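Local coordinates for UL37 (Suid herpesvirus 1, PDB 4K70), which serves as an inner tegument protein, here as its N-terminal half, and is thought to have an essential part in controlling viral trafficking, at residues P208-L213 with Q303-A308; L216-E221 with P229-Q234; A241-A246 with L295-P300; T321-A326 with V341-T346. All coordinates share one frame; numbering follows the deposited sequence. Where two conformers were deposited one is given.

Interaction 1: residues P208-L213 with Q303-A308; sequences PLTRAL and QAVHVA
Leu213 has CG opposite its carbonyl carbon (chi1 -70°) and an extended chi2 of 170°, a shape that carries CD1 past Val305 to the backbone of His306, 3.7 Å from His306 CA. Val305 answers with a chi1 of 84°, which sets CG1 between its own backbone N and carbonyl carbon and turns both methyls to the helix. Leu213 CB lies 3.9 Å from Val305 CG1, and the same CB rests 3.7 Å from Val305 O, so the leucine covers backbone as well as side chain. Leu213 CD1 meets the histidine at CB and stands obliquely to the ring. At the edge of the patch Thr210 adds CG2, 4.2 Å from Val305 CG1, the two side chains crossing at about a right angle. In this all-helical protein the contact sets the first turns of helix 208-223 against a 3-10 turn, 303-305, that runs into the N-cap residue His306 of helix 307-311. Branched aliphatics suit so buried a seam, which has no hydrogen bond across it. The polar groups turn elsewhere: Thr210 OG1 bonds to Asp299 OD2 and His306 NE2 to Arg289 O, while Val265 of helix 260-271 packs on Leu213.

Interaction 2: residues L216-E221 with P229-Q234; sequences LTIADE and PTLREQ
Leu231 meets helix 208-223 with both of its methyls, and the closer one does most of the packing: CD2 lies 3.8 Å from Ala219 CA and 3.9 Å from Ala219 CB. Alanine suits this place, because its short side chain lets a leucine methyl come down to the helix backbone. The other branch is looser, with Leu231 CD1 4.2 Å from Ile218 CG2. Leu231 is extended from its helix, CG lying opposite the backbone N (chi1 177°), and this brings the fork of the side chain to the neighbouring helix although the nearest CA atoms, Ala219 and Leu231, are 7.6 Å apart. The two helices are consecutive, 208-223 and 229-240, joined by a short connection in a helical hairpin, and Leu231 packs between them near the connection. Met201 and Phe223 also pack on Leu231, enclosing its apolar end. On the outer side of helix 229-240 the character changes: Pro229 and Glu233 are exposed, and Arg232 is partly exposed and forms a salt bridge with Asp273. Gln234 folds back within its own helix, NE2 donating to Thr230 O at 3.2 Å from above the carbonyl plane. Gln234 N reaches that oxygen from the opposite face, so one carbonyl takes two donors, and Gln234 OE1 turns to Gln202 NE2.

Interaction 3: residues A241-A246 with L295-P300; sequences AVDEAA and LALLDP
Ala246 and Leu297 mark the closest approach of two irregular backbones, their CA atoms 6.4 Å apart. In 241-246 an extended Val242 and Asp243 lead into a short 3-10 turn at 244-246, closed by the bond from Ala246 N to Asp243 O. Asp243 also fastens the start of this turn with its side chain: OD1 accepts from Ala245 N at 3.0 Å with an N-H...O angle of 160°, an Asx turn in which the donor lies above the carboxylate plane. Aspartate fits here because its short arm reaches the second peptide N-H along the chain. The facing segment, 295-300, has its own tight turn, Leu298 N bonding to Leu295 O, and then runs extended through Leu298 and Asp299.

On the 295-300 side the contact rests on Leu297. Its CG lies opposite the carbonyl carbon, and Leu297 CD2 presses on the 3-10 turn, 3.5 Å from Ala246 CA and 3.8 Å from Ala246 CB. Leu297 CD2 is also 3.6 Å from Ala245 O, while Ala245 CB adds a looser touch. With no more than CB groups on Ala245 and Ala246, the methyl can rest against the peptide itself. Asp243 OD2, 4.3 Å from Leu297 CG, borders the exposed side.

Arg289 backs the contact, its NH1 bonding to Ala245 O and its side chain packing on Leu297. Both loops pack against the start of helix 208-223: Ala246 and Leu298 touch Leu209, and Asp299 OD2 accepts from Lys207 N.

Interaction 4: residues T321-A326 with V341-T346; sequences TGVWEA and VTAGFT
Val323 and Ala343 meet unusually closely: Val323 CG2 is only 3.4 Å from Ala343 CB, tighter than usual van der Waals contact between carbons. Val323 CB, 3.7 Å from Ala343 CB, follows close behind, so the valine bears down on the alanine with both CB and a methyl. The chi1 of 57° divides the work of its two branches: CG2, lying opposite the backbone N, goes to Ala343, and Val323 CG1 turns to the aromatic ring of Phe345, where it stands 4.0 Å from Phe345 CE1. The methyl approaches that ring obliquely. Beta-branching suits Val323, since one short side chain can offer methyls in two directions, and alanine suits a position where Val323 CA and Ala343 CA are 6.4 Å apart.

The partner surface is the C-terminal end of helix 333-342, finished by a Schellman motif. Gly344 takes the positive phi (90°) of the motif, and its N bonds back to Val341 O; a side chain at these backbone angles would press against the carbonyl oxygen of Ala343, which explains the glycine. The chain then bends through an inverse gamma turn centred on Phe345 to Thr346, the N-cap residue of helix 347-358. Helix 366-385 covers the contact as well, with Thr374 touching both Val323 and Phe345, while Cys350 and Leu353 of helix 347-358 also pack on the phenylalanine. Glu325, which is exposed, belongs to a crystallographically observed calcium site of this protein, but the model has no calcium bound to it in this chain.

Overall arrangement
Interactions 1 and 2 share helix 208-223 and have centres 13 Å apart. Interaction 3, 9 Å from interaction 1 between centres, joins it directly: besides the threonine-aspartate bond, His306 CB lies 3.7 Å from Leu298 CD1. Interaction 4 meets interaction 1 where Ala304 CB is 3.5 Å from Phe345 CE1. Interactions 2 and 4 touch more lightly, through Thr346 near Thr217 and Glu221. Interaction 1 thus touches both interactions 3 and 4, whose nearest atoms are about 7 Å apart. A bound sodium ion lies about 5 Å from the Thr210 side chain, and a bound sodium also lies about 7 Å from that of Ala343.

Interaction 1: residues P208-L213 with Q303-A308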
loop_
_atom_site.group_PDB
_atom_site.type_symbol
_atom_site.label_atom_id
_atom_site.label_comp_id
_atom_site.label_asym_id
_atom_site.label_seq_id
_atom_site.Cartn_x
_atom_site.Cartn_y
_atom_site.Cartn_z
ATOM N N PRO A 208 -31.526 -10.829 -9.385
ATOM C CA PRO A 208 -31.816 -10.294 -8.051
ATOM C C PRO A 208 -31.035 -11.021 -6.951
ATOM O O PRO A 208 -30.463 -10.357 -6.085
ATOM C CB PRO A 208 -33.318 -10.539 -7.896
ATOM C CG PRO A 208 -33.847 -10.604 -9.289
ATOM C CD PRO A 208 -32.752 -11.164 -10.138
ATOM N N LEU A 209 -30.997 -12.355 -6.986
ATOM C CA LEU A 209 -30.287 -13.115 -5.954
ATOM C C LEU A 209 -28.804 -12.752 -5.897
ATOM O O LEU A 209 -28.245 -12.568 -4.824
ATOM C CB LEU A 209 -30.439 -14.624 -6.174
ATOM C CG LEU A 209 -29.695 -15.506 -5.164
ATOM C CD1 LEU A 209 -30.191 -15.215 -3.754
ATOM C CD2 LEU A 209 -29.856 -16.974 -5.502
ATOM N N THR A 210 -28.166 -12.670 -7.060
ATOM C CA THR A 210 -26.754 -12.321 -7.137
ATOM C C THR A 210 -26.515 -10.944 -6.495
ATOM O O THR A 210 -25.589 -10.762 -5.700
ATOM C CB THR A 210 -26.276 -12.307 -8.606
ATOM O OG1 THR A 210 -26.464 -13.609 -9.194
ATOM C CG2 THR A 210 -24.816 -11.922 -8.698
ATOM N N ARG A 211 -27.364 -9.986 -6.847
ATOM C CA ARG A 211 -27.224 -8.616 -6.373
ATOM C C ARG A 211 -27.433 -8.538 -4.882
ATOM O O ARG A 211 -26.714 -7.813 -4.197
ATOM C CB ARG A 211 -28.202 -7.695 -7.105
ATOM C CG ARG A 211 -27.866 -7.551 -8.582
ATOM C CD ARG A 211 -28.933 -6.773 -9.327
ATOM N NE ARG A 211 -28.934 -5.366 -8.947
ATOM C CZ ARG A 211 -29.781 -4.466 -9.437
ATOM N NH1 ARG A 211 -30.698 -4.827 -10.328
ATOM N NH2 ARG A 211 -29.704 -3.207 -9.043
ATOM N N ALA A 212 -28.403 -9.300 -4.376
ATOM C CA ALA A 212 -28.646 -9.370 -2.936
ATOM C C ALA A 212 -27.442 -9.923 -2.160
ATOM O O ALA A 212 -27.102 -9.421 -1.088
ATOM C CB ALA A 212 -29.895 -10.200 -2.645
ATOM N N LEU A 213 -26.797 -10.951 -2.702
ATOM C CA LEU A 213 -25.672 -11.590 -2.016
ATOM C C LEU A 213 -24.468 -10.644 -1.990
ATOM O O LEU A 213 -23.800 -10.516 -0.972
ATOM C CB LEU A 213 -25.320 -12.937 -2.671
ATOM C CG LEU A 213 -26.363 -14.039 -2.449
ATOM C CD1 LEU A 213 -26.119 -15.324 -3.305
ATOM C CD2 LEU A 213 -26.442 -14.374 -0.954
ATOM N N GLN A 303 -21.052 -17.308 -9.639
ATOM C CA GLN A 303 -21.742 -18.303 -8.815
ATOM C C GLN A 303 -21.186 -18.343 -7.396
ATOM O O GLN A 303 -21.921 -18.607 -6.446
ATOM C CB GLN A 303 -21.661 -19.692 -9.455
ATOM C CG GLN A 303 -22.397 -19.798 -10.794
ATOM C CD GLN A 303 -22.077 -21.070 -11.578
ATOM O OE1 GLN A 303 -21.132 -21.789 -11.266
ATOM N NE2 GLN A 303 -22.865 -21.338 -12.612
ATOM N N ALA A 304 -19.889 -18.065 -7.260
ATOM C CA ALA A 304 -19.215 -18.140 -5.975
ATOM C C ALA A 304 -19.748 -17.131 -4.964
ATOM O O ALA A 304 -19.479 -17.264 -3.762
ATOM C CB ALA A 304 -17.715 -17.986 -6.140
ATOM N N VAL A 305 -20.490 -16.124 -5.428
ATOM C CA VAL A 305 -21.077 -15.157 -4.498
ATOM C C VAL A 305 -22.135 -15.837 -3.613
ATOM O O VAL A 305 -22.471 -15.336 -2.539
ATOM C CB VAL A 305 -21.682 -13.922 -5.208
ATOM C CG1 VAL A 305 -23.094 -14.210 -5.670
ATOM C CG2 VAL A 305 -21.671 -12.721 -4.267
ATOM N N HIS A 306 -22.659 -16.973 -4.077
ATOM C CA HIS A 306 -23.480 -17.846 -3.237
ATOM C C HIS A 306 -22.486 -18.832 -2.632
ATOM O O HIS A 306 -22.321 -19.942 -3.116
ATOM C CB HIS A 306 -24.523 -18.556 -4.107
ATOM C CG HIS A 306 -25.410 -19.508 -3.361
ATOM N ND1 HIS A 306 -25.382 -19.643 -1.996
ATOM C CD2 HIS A 306 -26.355 -20.374 -3.810
ATOM C CE1 HIS A 306 -26.271 -20.554 -1.626
ATOM N NE2 HIS A 306 -26.875 -21.008 -2.705
ATOM N N VAL A 307 -21.772 -18.394 -1.600
ATOM C CA VAL A 307 -20.593 -19.129 -1.148
ATOM C C VAL A 307 -20.959 -20.465 -0.482
ATOM O O VAL A 307 -20.195 -21.429 -0.548
ATOM C CB VAL A 307 -19.701 -18.250 -0.236
ATOM C CG1 VAL A 307 -20.318 -18.110 1.158
ATOM C CG2 VAL A 307 -18.267 -18.799 -0.171
ATOM N N ALA A 308 -22.136 -20.535 0.129
ATOM C CA ALA A 308 -22.577 -21.785 0.737
ATOM C C ALA A 308 -22.738 -22.888 -0.318
ATOM O O ALA A 308 -22.366 -24.033 -0.081
ATOM C CB ALA A 308 -23.867 -21.587 1.529
#

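Interaction 2: residues L216-E221 with P229-Q234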
loop_
_atom_site.group_PDB
_atom_site.type_symbol
_atom_site.label_atom_id
_atom_site.label_comp_id
_atom_site.label_asym_id
_atom_site.label_seq_id
_atom_site.Cartn_x
_atom_site.Cartn_y
_atom_site.Cartn_z
ATOM N N LEU A 216 -24.778 -8.196 0.740
ATOM C CA LEU A 216 -24.388 -8.789 2.011
ATOM C C LEU A 216 -22.883 -8.823 2.179
ATOM O O LEU A 216 -22.379 -8.539 3.265
ATOM C CB LEU A 216 -24.975 -10.188 2.182
ATOM C CG LEU A 216 -26.501 -10.213 2.291
ATOM C CD1 LEU A 216 -27.010 -11.634 2.595
ATOM C CD2 LEU A 216 -26.950 -9.224 3.355
ATOM N N THR A 217 -22.151 -9.163 1.122
ATOM C CA THR A 217 -20.688 -9.117 1.226
ATOM C C THR A 217 -20.207 -7.701 1.581
ATOM O O THR A 217 -19.248 -7.527 2.339
ATOM C CB THR A 217 -19.959 -9.625 -0.047
ATOM O OG1 THR A 217 -20.105 -8.672 -1.114
ATOM C CG2 THR A 217 -20.478 -11.011 -0.484
ATOM N N ILE A 218 -20.884 -6.694 1.040
ATOM C CA ILE A 218 -20.499 -5.308 1.293
ATOM C C ILE A 218 -20.816 -4.932 2.745
ATOM O O ILE A 218 -20.000 -4.318 3.441
ATOM C CB ILE A 218 -21.211 -4.340 0.336
ATOM C CG1 ILE A 218 -20.710 -4.551 -1.096
ATOM C CG2 ILE A 218 -20.974 -2.882 0.764
ATOM C CD1 ILE A 218 -21.619 -3.948 -2.162
ATOM N N ALA A 219 -22.003 -5.305 3.201
ATOM C CA ALA A 219 -22.393 -5.020 4.578
ATOM C C ALA A 219 -21.382 -5.645 5.530
ATOM O O ALA A 219 -20.934 -5.003 6.481
ATOM C CB ALA A 219 -23.800 -5.532 4.856
ATOM N N ASP A 220 -20.984 -6.885 5.234
ATOM C CA ASP A 220 -20.095 -7.651 6.116
ATOM C C ASP A 220 -18.614 -7.239 6.085
ATOM O O ASP A 220 -17.947 -7.255 7.111
ATOM C CB ASP A 220 -20.224 -9.158 5.839
ATOM C CG ASP A 220 -21.565 -9.712 6.278
ATOM O OD1 ASP A 220 -22.318 -8.958 6.938
ATOM O OD2 ASP A 220 -21.867 -10.885 5.979
ATOM N N GLU A 221 -18.098 -6.888 4.913
ATOM C CA GLU A 221 -16.687 -6.542 4.756
ATOM C C GLU A 221 -16.429 -5.083 5.104
ATOM O O GLU A 221 -15.365 -4.730 5.601
ATOM C CB GLU A 221 -16.228 -6.784 3.309
ATOM C CG GLU A 221 -16.456 -8.201 2.768
ATOM C CD GLU A 221 -15.261 -9.118 2.960
ATOM O OE1 GLU A 221 -14.378 -8.780 3.781
ATOM O OE2 GLU A 221 -15.206 -10.174 2.288
ATOM N N PRO A 229 -28.206 3.634 4.842
ATOM C CA PRO A 229 -29.569 3.558 4.304
ATOM C C PRO A 229 -29.620 3.169 2.827
ATOM O O PRO A 229 -30.529 2.432 2.432
ATOM C CB PRO A 229 -30.116 4.978 4.520
ATOM C CG PRO A 229 -28.905 5.838 4.759
ATOM C CD PRO A 229 -27.917 4.950 5.435
ATOM N N THR A 230 -28.667 3.630 2.024
ATOM C CA THR A 230 -28.688 3.296 0.600
ATOM C C THR A 230 -28.337 1.817 0.338
ATOM O O THR A 230 -28.951 1.167 -0.508
ATOM C CB THR A 230 -27.837 4.283 -0.240
ATOM O OG1 THR A 230 -27.010 3.565 -1.157
ATOM C CG2 THR A 230 -26.969 5.145 0.663
ATOM N N LEU A 231 -27.374 1.287 1.090
ATOM C CA LEU A 231 -27.086 -0.147 1.076
ATOM C C LEU A 231 -28.305 -0.932 1.542
ATOM O O LEU A 231 -28.668 -1.953 0.957
ATOM C CB LEU A 231 -25.907 -0.469 1.996
ATOM C CG LEU A 231 -25.542 -1.948 2.138
ATOM C CD1 LEU A 231 -25.143 -2.560 0.775
ATOM C CD2 LEU A 231 -24.433 -2.125 3.155
ATOM N N ARG A 232 -28.921 -0.449 2.616
ATOM C CA ARG A 232 -30.111 -1.075 3.177
ATOM C C ARG A 232 -31.243 -1.170 2.145
ATOM O O ARG A 232 -31.848 -2.231 1.978
ATOM C CB ARG A 232 -30.555 -0.303 4.421
ATOM C CG ARG A 232 -31.713 -0.913 5.163
ATOM C CD ARG A 232 -31.988 -0.146 6.454
ATOM N NE ARG A 232 -31.505 -0.869 7.628
ATOM C CZ ARG A 232 -32.288 -1.554 8.458
ATOM N NH1 ARG A 232 -33.602 -1.605 8.256
ATOM N NH2 ARG A 232 -31.761 -2.179 9.502
ATOM N N GLU A 233 -31.509 -0.068 1.444
ATOM C CA GLU A 233 -32.547 -0.031 0.412
ATOM C C GLU A 233 -32.209 -0.934 -0.761
ATOM O O GLU A 233 -33.087 -1.533 -1.386
ATOM C CB GLU A 233 -32.716 1.384 -0.142
ATOM C CG GLU A 233 -33.085 2.434 0.876
ATOM C CD GLU A 233 -33.032 3.825 0.275
ATOM O OE1 GLU A 233 -32.979 4.813 1.042
ATOM O OE2 GLU A 233 -33.035 3.920 -0.972
ATOM N N GLN A 234 -30.935 -1.006 -1.097
ATOM C CA GLN A 234 -30.553 -1.763 -2.274
ATOM C C GLN A 234 -30.595 -3.259 -2.006
ATOM O O GLN A 234 -30.964 -4.031 -2.881
ATOM C CB GLN A 234 -29.187 -1.328 -2.785
ATOM C CG GLN A 234 -29.251 -0.140 -3.717
ATOM C CD GLN A 234 -27.876 0.372 -4.078
ATOM O OE1 GLN A 234 -27.519 0.446 -5.249
ATOM N NE2 GLN A 234 -27.095 0.730 -3.066
#

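Interaction 3: residues A241-A246 with L295-P300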
loop_
_atom_site.group_PDB
_atom_site.type_symbol
_atom_site.label_atom_id
_atom_site.label_comp_id
_atom_site.label_asym_id
_atom_site.label_seq_id
_atom_site.Cartn_x
_atom_site.Cartn_y
_atom_site.Cartn_z
ATOM N N ALA A 241 -36.971 -9.365 -4.799
ATOM C CA ALA A 241 -37.134 -9.883 -6.154
ATOM C C ALA A 241 -36.526 -11.262 -6.344
ATOM O O ALA A 241 -36.547 -11.800 -7.444
ATOM C CB ALA A 241 -36.562 -8.915 -7.174
ATOM N N VAL A 242 -35.982 -11.832 -5.280
ATOM C CA VAL A 242 -35.332 -13.130 -5.373
ATOM C C VAL A 242 -36.283 -14.220 -5.837
ATOM O O VAL A 242 -37.405 -14.328 -5.346
ATOM C CB VAL A 242 -34.715 -13.544 -4.040
ATOM C CG1 VAL A 242 -34.360 -15.024 -4.058
ATOM C CG2 VAL A 242 -33.491 -12.697 -3.756
ATOM N N ASP A 243 -35.820 -15.014 -6.800
ATOM C CA ASP A 243 -36.562 -16.168 -7.294
ATOM C C ASP A 243 -36.799 -17.164 -6.161
ATOM O O ASP A 243 -35.847 -17.720 -5.608
ATOM C CB ASP A 243 -35.775 -16.831 -8.428
ATOM C CG ASP A 243 -36.599 -17.838 -9.210
ATOM O OD1 ASP A 243 -37.613 -18.330 -8.672
ATOM O OD2 ASP A 243 -36.225 -18.139 -10.366
ATOM N N GLU A 244 -38.064 -17.384 -5.812
ATOM C CA GLU A 244 -38.413 -18.278 -4.699
ATOM C C GLU A 244 -37.989 -19.734 -4.935
ATOM O O GLU A 244 -37.902 -20.523 -3.994
ATOM C CB GLU A 244 -39.917 -18.214 -4.409
ATOM C CG GLU A 244 -40.425 -16.834 -3.985
ATOM C CD GLU A 244 -40.274 -16.580 -2.491
ATOM O OE1 GLU A 244 -40.251 -17.563 -1.710
ATOM O OE2 GLU A 244 -40.184 -15.395 -2.097
ATOM N N ALA A 245 -37.728 -20.078 -6.189
ATOM C CA ALA A 245 -37.203 -21.398 -6.536
ATOM C C ALA A 245 -35.799 -21.626 -5.962
ATOM O O ALA A 245 -35.339 -22.760 -5.863
ATOM C CB ALA A 245 -37.185 -21.577 -8.036
ATOM N N ALA A 246 -35.120 -20.550 -5.581
ATOM C CA ALA A 246 -33.754 -20.668 -5.092
ATOM C C ALA A 246 -33.708 -21.081 -3.629
ATOM O O ALA A 246 -32.646 -21.421 -3.115
ATOM C CB ALA A 246 -32.983 -19.356 -5.313
ATOM N N LEU A 295 -27.605 -23.581 -9.465
ATOM C CA LEU A 295 -26.671 -22.856 -10.336
ATOM C C LEU A 295 -27.372 -22.088 -11.462
ATOM O O LEU A 295 -26.989 -20.960 -11.791
ATOM C CB LEU A 295 -25.601 -23.794 -10.898
ATOM C CG LEU A 295 -24.252 -23.758 -10.162
ATOM C CD1 LEU A 295 -24.349 -22.960 -8.874
ATOM C CD2 LEU A 295 -23.747 -25.147 -9.877
ATOM N N ALA A 296 -28.398 -22.703 -12.042
ATOM C CA ALA A 296 -29.223 -22.041 -13.045
ATOM C C ALA A 296 -29.916 -20.795 -12.497
ATOM O O ALA A 296 -30.382 -19.951 -13.262
ATOM C CB ALA A 296 -30.252 -23.017 -13.607
ATOM N N LEU A 297 -29.989 -20.678 -11.174
ATOM C CA LEU A 297 -30.606 -19.507 -10.546
ATOM C C LEU A 297 -29.577 -18.427 -10.216
ATOM O O LEU A 297 -29.902 -17.421 -9.577
ATOM C CB LEU A 297 -31.355 -19.907 -9.268
ATOM C CG LEU A 297 -32.756 -20.508 -9.415
ATOM C CD1 LEU A 297 -32.952 -21.046 -10.810
ATOM C CD2 LEU A 297 -32.987 -21.608 -8.381
ATOM N N LEU A 298 -28.337 -18.648 -10.646
ATOM C CA LEU A 298 -27.246 -17.715 -10.378
ATOM C C LEU A 298 -26.672 -17.190 -11.689
ATOM O O LEU A 298 -27.013 -17.674 -12.763
ATOM C CB LEU A 298 -26.144 -18.400 -9.562
ATOM C CG LEU A 298 -26.517 -18.892 -8.155
ATOM C CD1 LEU A 298 -25.360 -19.670 -7.539
ATOM C CD2 LEU A 298 -26.941 -17.744 -7.237
ATOM N N ASP A 299 -25.804 -16.193 -11.605
ATOM C CA ASP A 299 -25.134 -15.710 -12.802
ATOM C C ASP A 299 -23.867 -16.514 -13.095
ATOM O O ASP A 299 -23.077 -16.800 -12.192
ATOM C CB ASP A 299 -24.867 -14.208 -12.712
ATOM C CG ASP A 299 -26.135 -13.396 -12.862
ATOM O OD1 ASP A 299 -26.558 -13.186 -14.019
ATOM O OD2 ASP A 299 -26.716 -12.983 -11.831
ATOM N N PRO A 300 -23.681 -16.894 -14.365
ATOM C CA PRO A 300 -22.656 -17.879 -14.725
ATOM C C PRO A 300 -21.252 -17.433 -14.329
ATOM O O PRO A 300 -20.423 -18.273 -13.971
ATOM C CB PRO A 300 -22.783 -17.986 -16.254
ATOM C CG PRO A 300 -24.130 -17.410 -16.584
ATOM C CD PRO A 300 -24.395 -16.368 -15.540
#

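Interaction 4: residues T321-A326 with V341-T346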
loop_
_atom_site.group_PDB
_atom_site.type_symbol
_atom_site.label_atom_id
_atom_site.label_comp_id
_atom_site.label_asym_id
_atom_site.label_seq_id
_atom_site.Cartn_x
_atom_site.Cartn_y
_atom_site.Cartn_z
ATOM N N THR A 321 -13.729 -22.035 -13.749
ATOM C CA THR A 321 -12.726 -22.032 -14.820
ATOM C C THR A 321 -12.472 -20.652 -15.413
ATOM O O THR A 321 -11.326 -20.239 -15.563
ATOM C CB THR A 321 -13.078 -23.024 -15.950
ATOM O OG1 THR A 321 -14.348 -22.679 -16.511
ATOM C CG2 THR A 321 -13.149 -24.427 -15.391
ATOM N N GLY A 322 -13.532 -19.926 -15.743
ATOM C CA GLY A 322 -13.357 -18.597 -16.305
ATOM C C GLY A 322 -12.683 -17.613 -15.357
ATOM O O GLY A 322 -11.828 -16.817 -15.774
ATOM N N VAL A 323 -13.057 -17.646 -14.076
ATOM C CA VAL A 323 -12.470 -16.694 -13.138
ATOM C C VAL A 323 -11.007 -17.033 -12.882
ATOM O O VAL A 323 -10.166 -16.143 -12.774
ATOM C CB VAL A 323 -13.243 -16.595 -11.806
ATOM C CG1 VAL A 323 -13.346 -17.949 -11.139
ATOM C CG2 VAL A 323 -12.554 -15.571 -10.878
ATOM N N TRP A 324 -10.709 -18.326 -12.814
ATOM C CA TRP A 324 -9.340 -18.794 -12.618
ATOM C C TRP A 324 -8.478 -18.402 -13.812
ATOM O O TRP A 324 -7.320 -18.005 -13.654
ATOM C CB TRP A 324 -9.328 -20.323 -12.435
ATOM C CG TRP A 324 -7.957 -20.902 -12.315
ATOM C CD1 TRP A 324 -7.478 -22.022 -12.952
ATOM C CD2 TRP A 324 -6.861 -20.380 -11.537
ATOM N NE1 TRP A 324 -6.167 -22.232 -12.599
ATOM C CE2 TRP A 324 -5.765 -21.244 -11.739
ATOM C CE3 TRP A 324 -6.712 -19.275 -10.683
ATOM C CZ2 TRP A 324 -4.525 -21.030 -11.127
ATOM C CZ3 TRP A 324 -5.483 -19.069 -10.074
ATOM C CH2 TRP A 324 -4.407 -19.946 -10.290
ATOM N N GLU A 325 -9.041 -18.537 -15.011
ATOM C CA GLU A 325 -8.355 -18.080 -16.220
ATOM C C GLU A 325 -8.075 -16.571 -16.170
ATOM O O GLU A 325 -6.957 -16.124 -16.467
ATOM C CB GLU A 325 -9.162 -18.438 -17.480
ATOM C CG GLU A 325 -9.144 -19.933 -17.805
ATOM C CD GLU A 325 -10.083 -20.322 -18.952
ATOM O OE1 GLU A 325 -10.560 -19.411 -19.671
ATOM O OE2 GLU A 325 -10.345 -21.542 -19.128
ATOM N N ALA A 326 -9.089 -15.788 -15.811
ATOM C CA ALA A 326 -8.914 -14.333 -15.777
ATOM C C ALA A 326 -7.920 -13.910 -14.695
ATOM O O ALA A 326 -7.165 -12.952 -14.878
ATOM C CB ALA A 326 -10.251 -13.627 -15.610
ATOM N N VAL A 341 -13.366 -10.149 -7.397
ATOM C CA VAL A 341 -14.570 -9.605 -6.787
ATOM C C VAL A 341 -15.796 -9.738 -7.693
ATOM O O VAL A 341 -16.887 -10.052 -7.229
ATOM C CB VAL A 341 -14.362 -8.115 -6.404
ATOM C CG1 VAL A 341 -15.656 -7.525 -5.878
ATOM C CG2 VAL A 341 -13.213 -7.984 -5.389
ATOM N N THR A 342 -15.600 -9.478 -8.986
ATOM C CA THR A 342 -16.654 -9.631 -9.988
ATOM C C THR A 342 -17.236 -11.047 -9.984
ATOM O O THR A 342 -18.440 -11.229 -10.193
ATOM C CB THR A 342 -16.133 -9.274 -11.417
ATOM O OG1 THR A 342 -15.683 -7.918 -11.429
ATOM C CG2 THR A 342 -17.223 -9.414 -12.444
ATOM N N ALA A 343 -16.388 -12.040 -9.720
ATOM C CA ALA A 343 -16.822 -13.439 -9.712
ATOM C C ALA A 343 -17.337 -13.871 -8.340
ATOM O O ALA A 343 -17.729 -15.027 -8.155
ATOM C CB ALA A 343 -15.699 -14.357 -10.164
ATOM N N GLY A 344 -17.330 -12.949 -7.383
ATOM C CA GLY A 344 -17.826 -13.256 -6.050
ATOM C C GLY A 344 -16.769 -13.787 -5.098
ATOM O O GLY A 344 -17.084 -14.196 -3.986
ATOM N N PHE A 345 -15.511 -13.768 -5.525
ATOM C CA PHE A 345 -14.404 -14.140 -4.653
ATOM C C PHE A 345 -13.933 -12.934 -3.837
ATOM O O PHE A 345 -12.832 -12.426 -4.015
ATOM C CB PHE A 345 -13.259 -14.732 -5.459
ATOM C CG PHE A 345 -13.488 -16.180 -5.864
ATOM C CD1 PHE A 345 -14.267 -16.492 -6.966
ATOM C CD2 PHE A 345 -12.937 -17.220 -5.122
ATOM C CE1 PHE A 345 -14.476 -17.828 -7.346
ATOM C CE2 PHE A 345 -13.142 -18.548 -5.482
ATOM C CZ PHE A 345 -13.913 -18.856 -6.598
ATOM N N THR A 346 -14.799 -12.477 -2.948
ATOM C CA THR A 346 -14.463 -11.433 -1.996
ATOM C C THR A 346 -13.478 -12.005 -0.975
ATOM O O THR A 346 -13.186 -13.204 -0.995
ATOM C CB THR A 346 -15.712 -10.984 -1.268
ATOM O OG1 THR A 346 -16.280 -12.121 -0.618
ATOM C CG2 THR A 346 -16.727 -10.440 -2.252
#